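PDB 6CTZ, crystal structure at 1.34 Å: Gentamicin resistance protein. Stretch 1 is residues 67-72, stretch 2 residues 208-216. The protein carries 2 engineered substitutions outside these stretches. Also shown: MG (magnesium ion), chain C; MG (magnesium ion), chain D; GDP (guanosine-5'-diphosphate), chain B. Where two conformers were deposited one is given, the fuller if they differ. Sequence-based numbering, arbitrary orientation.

Stretch 1, residues 67-72: KVNIPQ
Stretch 2 208-216: PLTGIIDFG

A single beta bridge, centred on Asn69 and Gly211, is all the regular backbone pairing that joins these two stretches, although they lie at least 141 residues apart in sequence wherever they touch. The case illustrates a general principle: two main-chain hydrogen bonds can fix a register, and apolar side chains then extend the contact beyond it. Residues 209-212 form a strand, whereas 67-72 adopt no regular helix or strand, yet Val68, Asn69 and Ile70 are extended, with phi/psi of -120/162, -78/140 and -130/164. The touching parts run in broadly the same direction, their end-to-end vectors 40° apart.

Both hydrogen bonds converge on Asn69. Its N donates to Thr210 O at 2.9 Å (N-H...O angle 164°), and its O accepts from Ile212 N, also at 2.9 Å (159°). One residue thus spans the two neighbours of Gly211, and the CA atoms of Asn69 and Gly211 come within 4.3 Å. Gly211, at phi/psi -159/158, has its CA only 3.1 Å from Asn69 O, a CA-H...O contact bent to 126° at the hydrogen. An ideal CB here would lie 3.3 Å from that same Asn69 O, which is tight. One step on, the CA atoms of Ile70 and Ile212 separate to 5.4 Å; this step adds a CA-H...O contact from Ile70 CA to Ile212 O, 3.6 Å long and 155° at the hydrogen.

A water supplements the bridge, donating to Asn69 OD1 at 2.9 Å and to Thr210 O at 3.1 Å, so Thr210 O receives both the amide of Asn69 and the water. The Asn69 rotamer is m, with chi2 at 20°. Thr210 (chi1 p, phi/psi -114/-22) points its CA-to-CB bond away from stretch 1, contributing its carbonyl rather than its side chain.

Val68, rotamer m, points toward stretch 2 and reaches Leu209 and Ile212, and its CB lies 4.0 Å from Gly211 CA: its CG1 is 3.7 Å from Leu209 CD2 (rotamer t, p), and its CG2 is 3.8 Å from Ile212 CG1 (m, m). Further along, Ile70 (p, t) sets CG2 3.7 Å from Phe215 CZ. Phe215 (chi1 -73°, chi2 71°) also points toward stretch 1, and its ring meets both Ile70 CG2 and Pro71 CD obliquely. Pro71, C-gamma exo, places CD 3.5 Å from Ile212 O and CG 4.1 Å from Ile213 CG2.

Between them the stretches bury 359 Å², both sides summed. Past the strand, Ile213 (p, t) starts sideways, its end leading away from stretch 1, with CD1 3.7 Å from GDP C8. Asp214, at phi/psi 58/77 with chi1 t, points its CA-to-CB bond away from stretch 1: its OD2 binds MG of chain C at 2.1 Å and MG of chain D at 2.3 Å, while its OD1 binds MG of chain D at 2.2 Å and accepts a hydrogen bond from Gly216 N at 3.3 Å. The strand ends at Ile212, and the loop residues that follow it, Ile213 and Asp214, reach the nucleotide and the metals.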

# COMPACT_ATOMS: atom_id res chain seq x y z
N LYS A 67 -3.41 3.34 -16.89
CA LYS A 67 -4.71 3.08 -17.51
C LYS A 67 -5.79 2.77 -16.49
O LYS A 67 -6.78 2.11 -16.81
CB LYS A 67 -4.60 1.93 -18.50
CG LYS A 67 -3.66 2.21 -19.65
CD LYS A 67 -3.70 1.08 -20.66
CE LYS A 67 -2.62 1.24 -21.72
NZ LYS A 67 -2.74 2.52 -22.46
N VAL A 68 -5.58 3.17 -15.25
CA VAL A 68 -6.63 3.20 -14.24
C VAL A 68 -6.75 4.64 -13.78
O VAL A 68 -5.86 5.46 -13.98
CB VAL A 68 -6.33 2.28 -13.04
CG1 VAL A 68 -6.31 0.82 -13.46
CG2 VAL A 68 -5.02 2.68 -12.36
N ASN A 69 -7.88 4.93 -13.16
CA ASN A 69 -8.06 6.23 -12.54
C ASN A 69 -7.31 6.29 -11.21
O ASN A 69 -7.24 5.30 -10.48
CB ASN A 69 -9.55 6.48 -12.36
CG ASN A 69 -10.26 6.61 -13.71
OD1 ASN A 69 -9.75 6.16 -14.73
ND2 ASN A 69 -11.42 7.23 -13.72
N ILE A 70 -6.69 7.43 -10.95
CA ILE A 70 -6.01 7.68 -9.67
C ILE A 70 -6.50 9.03 -9.15
O ILE A 70 -7.08 9.82 -9.91
CB ILE A 70 -4.47 7.64 -9.84
CG1 ILE A 70 -3.97 8.83 -10.68
CG2 ILE A 70 -4.01 6.29 -10.42
CD1 ILE A 70 -2.46 8.78 -10.94
N PRO A 71 -6.29 9.33 -7.87
CA PRO A 71 -6.79 10.61 -7.34
C PRO A 71 -6.19 11.80 -8.08
O PRO A 71 -4.99 11.85 -8.36
CB PRO A 71 -6.34 10.59 -5.88
CG PRO A 71 -6.23 9.13 -5.55
CD PRO A 71 -5.67 8.51 -6.80
N GLN A 72 -7.04 12.78 -8.34
CA GLN A 72 -6.60 14.03 -8.95
C GLN A 72 -7.01 15.16 -8.03
O GLN A 72 -8.19 15.52 -7.94
CB GLN A 72 -7.24 14.21 -10.31
CG GLN A 72 -6.74 13.24 -11.31
CD GLN A 72 -7.16 13.69 -12.66
OE1 GLN A 72 -6.40 14.33 -13.37
NE2 GLN A 72 -8.41 13.45 -12.98
N PRO A 208 -12.52 -4.85 -15.38
CA PRO A 208 -13.12 -4.63 -14.06
C PRO A 208 -12.35 -3.69 -13.14
O PRO A 208 -12.96 -3.12 -12.23
CB PRO A 208 -13.17 -6.04 -13.47
CG PRO A 208 -12.02 -6.74 -14.16
CD PRO A 208 -12.05 -6.24 -15.55
N LEU A 209 -11.03 -3.54 -13.29
CA LEU A 209 -10.29 -2.61 -12.44
C LEU A 209 -10.45 -1.21 -13.00
O LEU A 209 -10.15 -0.97 -14.17
CB LEU A 209 -8.82 -3.00 -12.42
CG LEU A 209 -7.97 -2.18 -11.45
CD1 LEU A 209 -8.36 -2.43 -9.99
CD2 LEU A 209 -6.49 -2.46 -11.67
N THR A 210 -10.95 -0.28 -12.18
CA THR A 210 -11.15 1.08 -12.64
C THR A 210 -10.27 2.10 -11.95
O THR A 210 -10.04 3.16 -12.53
CB THR A 210 -12.63 1.51 -12.51
OG1 THR A 210 -13.04 1.38 -11.14
CG2 THR A 210 -13.52 0.66 -13.40
N GLY A 211 -9.75 1.81 -10.76
CA GLY A 211 -8.99 2.82 -10.05
C GLY A 211 -8.08 2.22 -9.01
O GLY A 211 -8.28 1.10 -8.54
N ILE A 212 -7.05 3.00 -8.66
CA ILE A 212 -6.12 2.69 -7.58
C ILE A 212 -5.95 3.96 -6.75
O ILE A 212 -5.72 5.04 -7.31
CB ILE A 212 -4.74 2.24 -8.11
CG1 ILE A 212 -4.87 0.97 -8.97
CG2 ILE A 212 -3.76 2.02 -6.95
CD1 ILE A 212 -5.03 -0.31 -8.16
N ILE A 213 -6.06 3.83 -5.43
CA ILE A 213 -5.89 4.97 -4.53
C ILE A 213 -4.68 4.80 -3.61
O ILE A 213 -3.98 3.78 -3.66
CB ILE A 213 -7.18 5.23 -3.72
CG1 ILE A 213 -7.55 3.99 -2.88
CG2 ILE A 213 -8.32 5.66 -4.65
CD1 ILE A 213 -8.61 4.27 -1.84
N ASP A 214 -4.41 5.82 -2.79
CA ASP A 214 -3.42 5.82 -1.72
C ASP A 214 -2.00 5.53 -2.16
O ASP A 214 -1.48 4.43 -1.93
CB ASP A 214 -3.80 4.89 -0.57
CG ASP A 214 -2.94 5.12 0.67
OD1 ASP A 214 -2.11 6.09 0.67
OD2 ASP A 214 -3.07 4.34 1.63
N PHE A 215 -1.35 6.52 -2.76
CA PHE A 215 0.04 6.43 -3.19
C PHE A 215 1.01 6.96 -2.14
O PHE A 215 2.16 7.28 -2.48
CB PHE A 215 0.23 7.16 -4.53
CG PHE A 215 -0.37 6.44 -5.72
CD1 PHE A 215 -1.75 6.36 -5.89
CD2 PHE A 215 0.46 5.87 -6.68
CE1 PHE A 215 -2.29 5.71 -7.00
CE2 PHE A 215 -0.07 5.22 -7.78
CZ PHE A 215 -1.46 5.14 -7.94
N GLY A 216 0.59 7.04 -0.88
CA GLY A 216 1.43 7.63 0.15
C GLY A 216 2.72 6.89 0.43
O GLY A 216 3.67 7.50 0.94
MG MG C . -4.67 3.28 2.52
MG MG D . -1.51 5.58 2.72
PB GDP B . -4.24 5.86 4.38
O1B GDP B . -3.05 6.47 3.67
O2B GDP B . -4.30 4.36 4.21
O3B GDP B . -4.33 6.32 5.82
O3A GDP B . -5.53 6.51 3.66
PA GDP B . -6.17 6.16 2.21
O1A GDP B . -5.65 7.10 1.17
O2A GDP B . -5.98 4.69 1.90
O5' GDP B . -7.73 6.55 2.48
C5' GDP B . -8.41 5.93 3.56
C4' GDP B . -9.60 5.16 3.02
O4' GDP B . -10.54 6.09 2.48
C3' GDP B . -9.28 4.22 1.87
O3' GDP B . -8.73 2.98 2.30
C2' GDP B . -10.66 4.05 1.28
O2' GDP B . -11.44 3.17 2.10
C1' GDP B . -11.25 5.44 1.43
N9 GDP B . -11.04 6.22 0.20
C8 GDP B . -10.09 7.14 -0.05
N7 GDP B . -10.24 7.63 -1.31
C5 GDP B . -11.30 7.01 -1.86
C6 GDP B . -12.00 7.02 -3.15
O6 GDP B . -11.64 7.79 -4.06
N1 GDP B . -13.06 6.20 -3.28
C2 GDP B . -13.48 5.37 -2.31
N2 GDP B . -14.56 4.59 -2.53
N3 GDP B . -12.88 5.29 -1.10
C4 GDP B . -11.82 6.09 -0.86
O HOH W 1 -10.28 3.39 -15.59
O HOH W 2 -6.16 2.12 3.32
O HOH W 3 -3.28 1.93 3.33
O HOH W 4 -0.14 4.24 1.74
O HOH W 5 -0.25 7.32 2.89
O HOH W 6 -0.88 4.71 4.47